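Local coordinates for peptide chain release factor subunit 1 (Aeropyrum pernix, PDB 3AGK), which probably directs the termination of translation in response to the stop codons UAA, UAG and UGA, as a class 1 release factor of the eRF1 family, at residues L10-S13 with K14-A18; M49-L52 with R53-S57; L75-A78 with M79-Q83; L209-P212 with L213-G217. All blocks are in the same frame, centred on the assembly; numbering follows the deposited sequence.

In the fold
Contacts 2 and 3 belong to two successive helices, 45-58 and 65-82, which pack together. Their centres are about 11 Å apart, and Met49 CE meets Met79 CB at 3.2 Å. The loop between these helices carries the NIKS-like motif that in this family takes part in stop-codon recognition. Contact 1, the start of helix 14-24, comes within about 8 Å of contact 3 between nearest atoms without touching it. Contact 4 lies in the next family domain, its centre about 34 Å from that of contact 2. It closes helix 188-215, which follows the unmodelled loop holding the GGQ motif, linked in this family to peptide release. Nearest atoms of contacts 1 and 4 are about 10 Å apart.

Contact 1 (L10-S13 with K14-A18); sequences LTIS and KRELA
Ser13 and Glu16 clasp each other at the start of helix 14-24 in a capping box. The Glu16 side chain folds back so that OE1 takes the backbone N-H of Ser13, 2.8 Å from Ser13 N. The bond is nearly straight (164°) and uses the anti lone pair, the one away from the other carboxylate oxygen. In return Glu16 N donates to Ser13 OG at 3.2 Å, the N-cap bond, although the exact place of OG is doubtful, because the model sets it too near neighbouring carbons. Leu17 N then donates to Ser13 O at 2.9 Å.

Packing is tight on the inner side. Ile12 CB lies on Glu16 CG at 3.5 Å, while Ile12 CD1 reaches Leu17 CG at 3.9 Å, the two side chains crossing at about a right angle. Ile12, just before the N-cap, paired with Leu17, four residues past the cap, forms a hydrophobic staple, and Phe111 of strand 107-111 touches both partners. The outer side is the solvent-exposed one, where Lys14 runs out extended and brushes Pro114 and Met136, and where Arg15 is exposed as well.

The box thus gives two backbone N-H groups acceptors where the helix has no preceding turn to supply them, and the Glu16 carboxylate probably gains from lying at the positive end of the helix dipole.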
# COMPACT_ATOMS: atom_id res chain seq x y z
N LEU A 10 -12.20 -4.90 -23.96
CA LEU A 10 -12.35 -4.15 -22.71
C LEU A 10 -11.17 -4.32 -21.74
O LEU A 10 -11.07 -3.59 -20.75
CB LEU A 10 -13.62 -4.57 -21.95
CG LEU A 10 -14.99 -3.91 -22.16
CD1 LEU A 10 -14.87 -2.41 -22.40
CD2 LEU A 10 -15.71 -4.58 -23.30
N THR A 11 -10.30 -5.29 -22.00
CA THR A 11 -9.23 -5.62 -21.05
C THR A 11 -8.13 -4.55 -20.98
O THR A 11 -7.73 -3.99 -22.00
CB THR A 11 -8.62 -7.01 -21.32
OG1 THR A 11 -9.67 -7.99 -21.38
CG2 THR A 11 -7.65 -7.40 -20.21
N ILE A 12 -7.66 -4.26 -19.77
CA ILE A 12 -6.58 -3.32 -19.56
C ILE A 12 -5.46 -3.99 -18.77
O ILE A 12 -5.70 -4.95 -18.05
CB ILE A 12 -7.04 -2.08 -18.77
CG1 ILE A 12 -7.47 -2.47 -17.35
CG2 ILE A 12 -8.16 -1.33 -19.52
CD1 ILE A 12 -7.96 -1.31 -16.50
N SER A 13 -4.25 -3.49 -18.92
CA SER A 13 -3.10 -4.06 -18.26
C SER A 13 -3.04 -3.60 -16.81
O SER A 13 -3.80 -2.72 -16.41
CB SER A 13 -1.82 -3.61 -18.95
OG SER A 13 -1.72 -2.20 -18.89
N LYS A 14 -2.12 -4.18 -16.05
CA LYS A 14 -1.84 -3.71 -14.70
C LYS A 14 -1.28 -2.29 -14.69
O LYS A 14 -1.49 -1.54 -13.74
CB LYS A 14 -0.87 -4.67 -14.00
CG LYS A 14 -1.42 -6.08 -13.88
CD LYS A 14 -0.50 -6.97 -13.07
CE LYS A 14 -1.05 -8.39 -13.00
NZ LYS A 14 -0.31 -9.25 -12.03
N ARG A 15 -0.58 -1.92 -15.76
CA ARG A 15 -0.03 -0.57 -15.83
C ARG A 15 -1.15 0.48 -15.97
O ARG A 15 -1.11 1.53 -15.33
CB ARG A 15 1.00 -0.44 -16.95
CG ARG A 15 0.42 -0.52 -18.36
CD ARG A 15 1.40 0.00 -19.40
NE ARG A 15 2.66 -0.73 -19.38
CZ ARG A 15 2.92 -1.78 -20.15
NH1 ARG A 15 4.10 -2.39 -20.07
NH2 ARG A 15 2.01 -2.22 -21.01
N GLU A 16 -2.14 0.19 -16.79
CA GLU A 16 -3.27 1.11 -16.90
C GLU A 16 -4.23 0.99 -15.70
O GLU A 16 -4.79 1.99 -15.25
CB GLU A 16 -4.01 0.94 -18.23
CG GLU A 16 -3.97 -0.46 -18.81
CD GLU A 16 -4.07 -0.46 -20.33
OE1 GLU A 16 -4.02 -1.55 -20.94
OE2 GLU A 16 -4.20 0.63 -20.91
N LEU A 17 -4.39 -0.21 -15.16
CA LEU A 17 -5.27 -0.41 -14.02
C LEU A 17 -4.87 0.52 -12.87
O LEU A 17 -5.73 1.11 -12.21
CB LEU A 17 -5.23 -1.87 -13.55
CG LEU A 17 -6.52 -2.52 -13.03
CD1 LEU A 17 -6.18 -3.60 -12.03
CD2 LEU A 17 -7.58 -1.54 -12.47
N ALA A 18 -3.56 0.64 -12.63
CA ALA A 18 -3.04 1.45 -11.53
C ALA A 18 -3.24 2.93 -11.76
O ALA A 18 -3.62 3.67 -10.84
CB ALA A 18 -1.57 1.16 -11.31

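Contact 2 (M49-L52 with R53-S57)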
# COMPACT_ATOMS: atom_id res chain seq x y z
N MET A 49 -28.27 -8.51 -14.71
CA MET A 49 -29.35 -7.64 -15.14
C MET A 49 -30.58 -7.73 -14.23
O MET A 49 -31.15 -6.71 -13.83
CB MET A 49 -29.70 -8.01 -16.59
CG MET A 49 -30.05 -6.85 -17.50
SD MET A 49 -28.89 -5.46 -17.52
CE MET A 49 -30.10 -4.18 -17.82
N THR A 50 -31.00 -8.95 -13.91
CA THR A 50 -32.07 -9.20 -12.95
C THR A 50 -31.74 -8.63 -11.57
O THR A 50 -32.57 -7.97 -10.94
CB THR A 50 -32.38 -10.71 -12.84
OG1 THR A 50 -32.88 -11.18 -14.08
CG2 THR A 50 -33.43 -10.97 -11.74
N LEU A 51 -30.52 -8.86 -11.10
CA LEU A 51 -30.08 -8.31 -9.82
C LEU A 51 -30.11 -6.77 -9.80
O LEU A 51 -30.61 -6.18 -8.86
CB LEU A 51 -28.68 -8.84 -9.47
CG LEU A 51 -28.10 -8.39 -8.12
CD1 LEU A 51 -27.09 -9.41 -7.59
CD2 LEU A 51 -27.47 -7.01 -8.22
N LEU A 52 -29.59 -6.12 -10.83
CA LEU A 52 -29.63 -4.66 -10.89
C LEU A 52 -31.07 -4.16 -10.94
O LEU A 52 -31.40 -3.14 -10.35
CB LEU A 52 -28.86 -4.14 -12.11
CG LEU A 52 -27.35 -4.32 -12.09
CD1 LEU A 52 -26.73 -3.75 -13.35
CD2 LEU A 52 -26.74 -3.69 -10.84
N ARG A 53 -31.92 -4.89 -11.67
CA ARG A 53 -33.33 -4.51 -11.79
C ARG A 53 -34.03 -4.58 -10.43
O ARG A 53 -34.86 -3.74 -10.11
CB ARG A 53 -34.03 -5.41 -12.82
CG ARG A 53 -33.98 -4.85 -14.24
CD ARG A 53 -34.45 -5.84 -15.28
NE ARG A 53 -34.26 -5.27 -16.61
CZ ARG A 53 -34.36 -5.95 -17.75
NH1 ARG A 53 -34.64 -7.24 -17.73
NH2 ARG A 53 -34.16 -5.33 -18.91
N GLN A 54 -33.69 -5.60 -9.64
CA GLN A 54 -34.19 -5.74 -8.27
C GLN A 54 -33.72 -4.58 -7.40
O GLN A 54 -34.52 -3.93 -6.72
CB GLN A 54 -33.68 -7.03 -7.63
CG GLN A 54 -34.09 -8.29 -8.34
CD GLN A 54 -33.78 -9.52 -7.50
OE1 GLN A 54 -33.80 -10.64 -8.00
NE2 GLN A 54 -33.48 -9.30 -6.22
N GLU A 55 -32.42 -4.35 -7.43
CA GLU A 55 -31.82 -3.23 -6.72
C GLU A 55 -32.51 -1.93 -7.11
O GLU A 55 -32.71 -1.05 -6.27
CB GLU A 55 -30.31 -3.16 -6.99
CG GLU A 55 -29.50 -4.19 -6.18
CD GLU A 55 -29.90 -4.19 -4.70
OE1 GLU A 55 -29.89 -3.10 -4.08
OE2 GLU A 55 -30.25 -5.26 -4.17
N TYR A 56 -32.88 -1.81 -8.38
CA TYR A 56 -33.57 -0.61 -8.85
C TYR A 56 -34.94 -0.43 -8.17
O TYR A 56 -35.28 0.66 -7.72
CB TYR A 56 -33.70 -0.60 -10.38
CG TYR A 56 -34.12 0.74 -10.92
CD1 TYR A 56 -33.18 1.69 -11.31
CD2 TYR A 56 -35.47 1.08 -11.01
CE1 TYR A 56 -33.56 2.92 -11.78
CE2 TYR A 56 -35.86 2.31 -11.47
CZ TYR A 56 -34.91 3.23 -11.86
OH TYR A 56 -35.31 4.45 -12.33
N SER A 57 -35.72 -1.51 -8.08
CA SER A 57 -37.01 -1.44 -7.39
C SER A 57 -36.83 -1.13 -5.90
O SER A 57 -37.56 -0.33 -5.32
CB SER A 57 -37.77 -2.75 -7.58
OG SER A 57 -38.27 -2.86 -8.90
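Arg53 lies alongside Met49, one turn earlier in helix 45-58, and the flat group and thioether chain meet loosely: Met49 CG sits over one face of the guanidinium, and Met49 CE comes no nearer than 4.4 Å to Arg53 NH2. The Arg53 chain, extended from CG to NE, passes Met49 O on its way out. That carbonyl is satisfied by Arg53 N at 2.9 Å. The other three acceptors of the turn are filled in the same way, Thr50 O by Gln54 N, Leu51 O by Glu55 N and Leu52 O by Tyr56 N; the Leu51 O bond is almost straight, with 176° at the hydrogen. Thr50 OG1 is bonded to Ser46 O a turn earlier, and with OG1 thus engaged, chi1 of -65° leaves CG2 pointing to Gln54, 3.8 Å from Gln54 OE1.

Helix 45-58 is the first arm of the helical pair of eRF1 domain 1, whose connecting loop bears the NIKS-like motif. Its inner side meets helix 65-82, with Met49 on Met79, Leu52 on Leu82 and Tyr56 on Ser76. Leu52 and Glu55 also touch Tyr122 of strand 121-125.

Gln54 CG is pressed to 3.0 Å from Thr50 O, its chain running on extended. Leu51 and Glu55 lie side by side and point the same way, Leu51 CD2 4.0 Å from Glu55 CG. Beyond that carbon Glu55 bends at chi2, -48°, which turns its carboxylate away from the earlier turn. Near the far end Tyr56 O accepts from Thr59 OG1.

Contact 3 (L75-A78 with M79-Q83); sequences LSAA and MDRLQ
The guanidinium of Arg81 folds back along helix 65-82 and stands obliquely to Ala77 O. Bends at chi2 (42°) and chi3 (55°) curl the chain back to this position, with Arg81 NH2 3.8 Å from Ala77 CB. Ala77 O accepts a backbone bond from Arg81 N at 3.0 Å. With an alanine here in place of the arginine, the Ala77 methyl would probably lose the guanidinium beside it and Cys108 the Arg81 chain lying on it, and a gap would open next to them.

The other flat group, the Asp80 carboxylate, also turns back toward the previous turn. Its OD2 lies 3.4 Å from Ser76 O; both are acceptors, so nothing bonds there, and Ser76 O is instead filled by Asp80 N at 2.9 Å. Ser76 OG is held by Lys72 O.

Met79 runs along Leu75: its CG lies 3.4 Å from Leu75 O, and a bend at chi3 brings Met79 CE to 4.0 Å from Leu75 CB, an apolar contact.

Helix 45-58 covers one flank of the helix, where Leu82 touches Val48, and the antiparallel sheet covers another. Leu75 and Ala78 rest on Leu35 of strand 34-39, and Ala78 also on Leu95 of strand 93-98. Ala77 and Arg81 lie on Cys108 of strand 107-111, which is disulfide-bonded to Cys97, so the helix spans three adjoining strands of the sheet.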
# COMPACT_ATOMS: atom_id res chain seq x y z
N LEU A 75 -27.50 3.05 -11.32
CA LEU A 75 -28.03 1.74 -11.70
C LEU A 75 -28.41 1.69 -13.19
O LEU A 75 -28.09 0.73 -13.89
CB LEU A 75 -29.25 1.41 -10.85
CG LEU A 75 -29.24 0.29 -9.80
CD1 LEU A 75 -27.87 -0.25 -9.52
CD2 LEU A 75 -29.91 0.76 -8.52
N SER A 76 -29.10 2.73 -13.66
CA SER A 76 -29.53 2.76 -15.06
C SER A 76 -28.32 2.82 -15.98
O SER A 76 -28.31 2.19 -17.05
CB SER A 76 -30.41 3.97 -15.33
OG SER A 76 -31.49 3.95 -14.43
N ALA A 77 -27.31 3.57 -15.56
CA ALA A 77 -26.10 3.71 -16.36
C ALA A 77 -25.42 2.35 -16.50
O ALA A 77 -25.02 1.97 -17.59
CB ALA A 77 -25.16 4.73 -15.75
N ALA A 78 -25.32 1.62 -15.39
CA ALA A 78 -24.70 0.31 -15.42
C ALA A 78 -25.50 -0.68 -16.30
O ALA A 78 -24.91 -1.43 -17.10
CB ALA A 78 -24.52 -0.23 -14.02
N MET A 79 -26.83 -0.65 -16.18
CA MET A 79 -27.68 -1.47 -17.06
C MET A 79 -27.48 -1.14 -18.53
O MET A 79 -27.41 -2.05 -19.36
CB MET A 79 -29.16 -1.35 -16.71
CG MET A 79 -29.53 -1.97 -15.36
SD MET A 79 -31.30 -1.87 -14.95
CE MET A 79 -31.22 -0.95 -13.42
N ASP A 80 -27.42 0.15 -18.85
CA ASP A 80 -27.13 0.61 -20.21
C ASP A 80 -25.85 -0.02 -20.72
O ASP A 80 -25.79 -0.55 -21.82
CB ASP A 80 -26.93 2.13 -20.22
CG ASP A 80 -28.23 2.89 -20.24
OD1 ASP A 80 -29.24 2.30 -20.68
OD2 ASP A 80 -28.23 4.07 -19.83
N ARG A 81 -24.82 0.06 -19.89
CA ARG A 81 -23.50 -0.45 -20.21
C ARG A 81 -23.57 -1.95 -20.51
O ARG A 81 -22.96 -2.43 -21.48
CB ARG A 81 -22.56 -0.16 -19.04
CG ARG A 81 -21.30 0.63 -19.36
CD ARG A 81 -21.53 1.78 -20.32
NE ARG A 81 -22.58 2.69 -19.86
CZ ARG A 81 -22.38 3.95 -19.49
NH1 ARG A 81 -21.16 4.47 -19.52
NH2 ARG A 81 -23.40 4.69 -19.09
N LEU A 82 -24.31 -2.70 -19.70
CA LEU A 82 -24.34 -4.15 -19.83
C LEU A 82 -25.14 -4.59 -21.05
O LEU A 82 -24.86 -5.62 -21.65
CB LEU A 82 -24.92 -4.82 -18.57
CG LEU A 82 -24.15 -4.71 -17.26
CD1 LEU A 82 -24.84 -5.52 -16.17
CD2 LEU A 82 -22.72 -5.19 -17.44
N GLN A 83 -26.14 -3.81 -21.41
CA GLN A 83 -26.94 -4.18 -22.56
C GLN A 83 -26.18 -3.87 -23.85
O GLN A 83 -26.68 -4.14 -24.94
CB GLN A 83 -28.34 -3.55 -22.49
CG GLN A 83 -29.15 -4.17 -21.35
CD GLN A 83 -30.62 -3.76 -21.32
OE1 GLN A 83 -30.97 -2.67 -20.85
NE2 GLN A 83 -31.49 -4.66 -21.78

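Contact 4 (L209-P212 with L213-G217)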
# COMPACT_ATOMS: atom_id res chain seq x y z
N LEU A 209 -3.78 -9.33 11.46
CA LEU A 209 -3.31 -8.32 10.51
C LEU A 209 -2.53 -8.89 9.33
O LEU A 209 -2.66 -8.41 8.21
CB LEU A 209 -2.47 -7.26 11.23
CG LEU A 209 -3.28 -6.40 12.20
CD1 LEU A 209 -2.36 -5.69 13.16
CD2 LEU A 209 -4.16 -5.40 11.43
N LEU A 210 -1.73 -9.92 9.57
CA LEU A 210 -0.73 -10.35 8.59
C LEU A 210 -1.13 -11.60 7.79
O LEU A 210 -0.80 -11.72 6.61
CB LEU A 210 0.64 -10.54 9.26
CG LEU A 210 1.69 -9.42 9.30
CD1 LEU A 210 1.20 -8.05 8.82
CD2 LEU A 210 2.39 -9.31 10.67
N VAL A 211 -1.83 -12.53 8.44
CA VAL A 211 -2.21 -13.78 7.77
C VAL A 211 -3.05 -13.61 6.48
O VAL A 211 -2.82 -14.32 5.51
CB VAL A 211 -2.90 -14.76 8.75
CG1 VAL A 211 -3.65 -15.88 7.97
CG2 VAL A 211 -1.89 -15.33 9.74
N PRO A 212 -4.02 -12.69 6.48
CA PRO A 212 -4.75 -12.51 5.21
C PRO A 212 -3.80 -12.09 4.08
O PRO A 212 -3.90 -12.58 2.96
CB PRO A 212 -5.72 -11.38 5.52
CG PRO A 212 -5.91 -11.45 7.01
CD PRO A 212 -4.58 -11.87 7.56
N LEU A 213 -2.88 -11.18 4.39
CA LEU A 213 -1.87 -10.75 3.44
C LEU A 213 -1.05 -11.95 2.95
O LEU A 213 -0.78 -12.07 1.75
CB LEU A 213 -0.96 -9.71 4.08
CG LEU A 213 -1.42 -8.25 3.97
CD1 LEU A 213 -2.92 -8.11 4.19
CD2 LEU A 213 -0.64 -7.35 4.92
N ALA A 214 -0.69 -12.84 3.87
CA ALA A 214 0.11 -14.01 3.52
C ALA A 214 -0.70 -14.96 2.64
O ALA A 214 -0.16 -15.62 1.74
CB ALA A 214 0.60 -14.72 4.76
N GLU A 215 -2.00 -15.02 2.90
CA GLU A 215 -2.86 -15.88 2.12
C GLU A 215 -3.07 -15.33 0.72
O GLU A 215 -3.11 -16.09 -0.24
CB GLU A 215 -4.18 -16.08 2.84
CG GLU A 215 -3.97 -16.75 4.17
CD GLU A 215 -5.13 -17.62 4.55
OE1 GLU A 215 -4.92 -18.84 4.71
OE2 GLU A 215 -6.24 -17.07 4.67
N LYS A 216 -3.20 -14.01 0.60
CA LYS A 216 -3.33 -13.37 -0.71
C LYS A 216 -2.02 -13.46 -1.50
O LYS A 216 -1.98 -13.06 -2.66
CB LYS A 216 -3.72 -11.90 -0.59
CG LYS A 216 -5.15 -11.63 -0.16
CD LYS A 216 -5.46 -10.14 -0.22
CE LYS A 216 -4.27 -9.31 0.28
NZ LYS A 216 -4.48 -7.83 0.18
N GLY A 217 -0.96 -13.95 -0.87
CA GLY A 217 0.34 -14.06 -1.52
C GLY A 217 1.17 -12.79 -1.54
O GLY A 217 2.32 -12.78 -1.98
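Leu213 packs back against the preceding turn, its CB 3.2 Å from Leu210 O and its CD2 4.4 Å from Leu210 CD1, with both methyls near Leu209 O. Just before it, Pro212 has no N-H to give to the turn behind, and helix 188-215 is kinked there. Ala214 resumes the pattern: its N donates to Leu210 O at 3.0 Å.

Glu215 N follows with a bond to Val211 O at 2.8 Å. The Glu215 chain leaves with CG beside its own backbone N (chi1 -61°), which brings CG to 3.0 Å from Val211 O, while Val211 CG1 touches the same carbon at 3.9 Å. Its OE1 forms a salt bridge with Arg243. Lys216 N continues the run by donating to Pro212 O at 2.8 Å; its side chain bends at chi3 (-40°), and NZ is paired in a salt bridge with Asp135.

Gly217 ends the helix in a Schellman motif. Its phi is positive, 82°, a conformation in which a side chain would jam against the carbonyl of Lys216, and its N bonds weakly to Ala214 O.

Around this C-terminal turn, Leu210 and Val211 touch Leu244 of helix 242-245, Leu209 and Leu210 rest on Ile155 of strand 152-159, and Leu213 and Ala214 meet Leu219 at the start of strand 219-226, in the mixed sheet to which the chain returns after the helix.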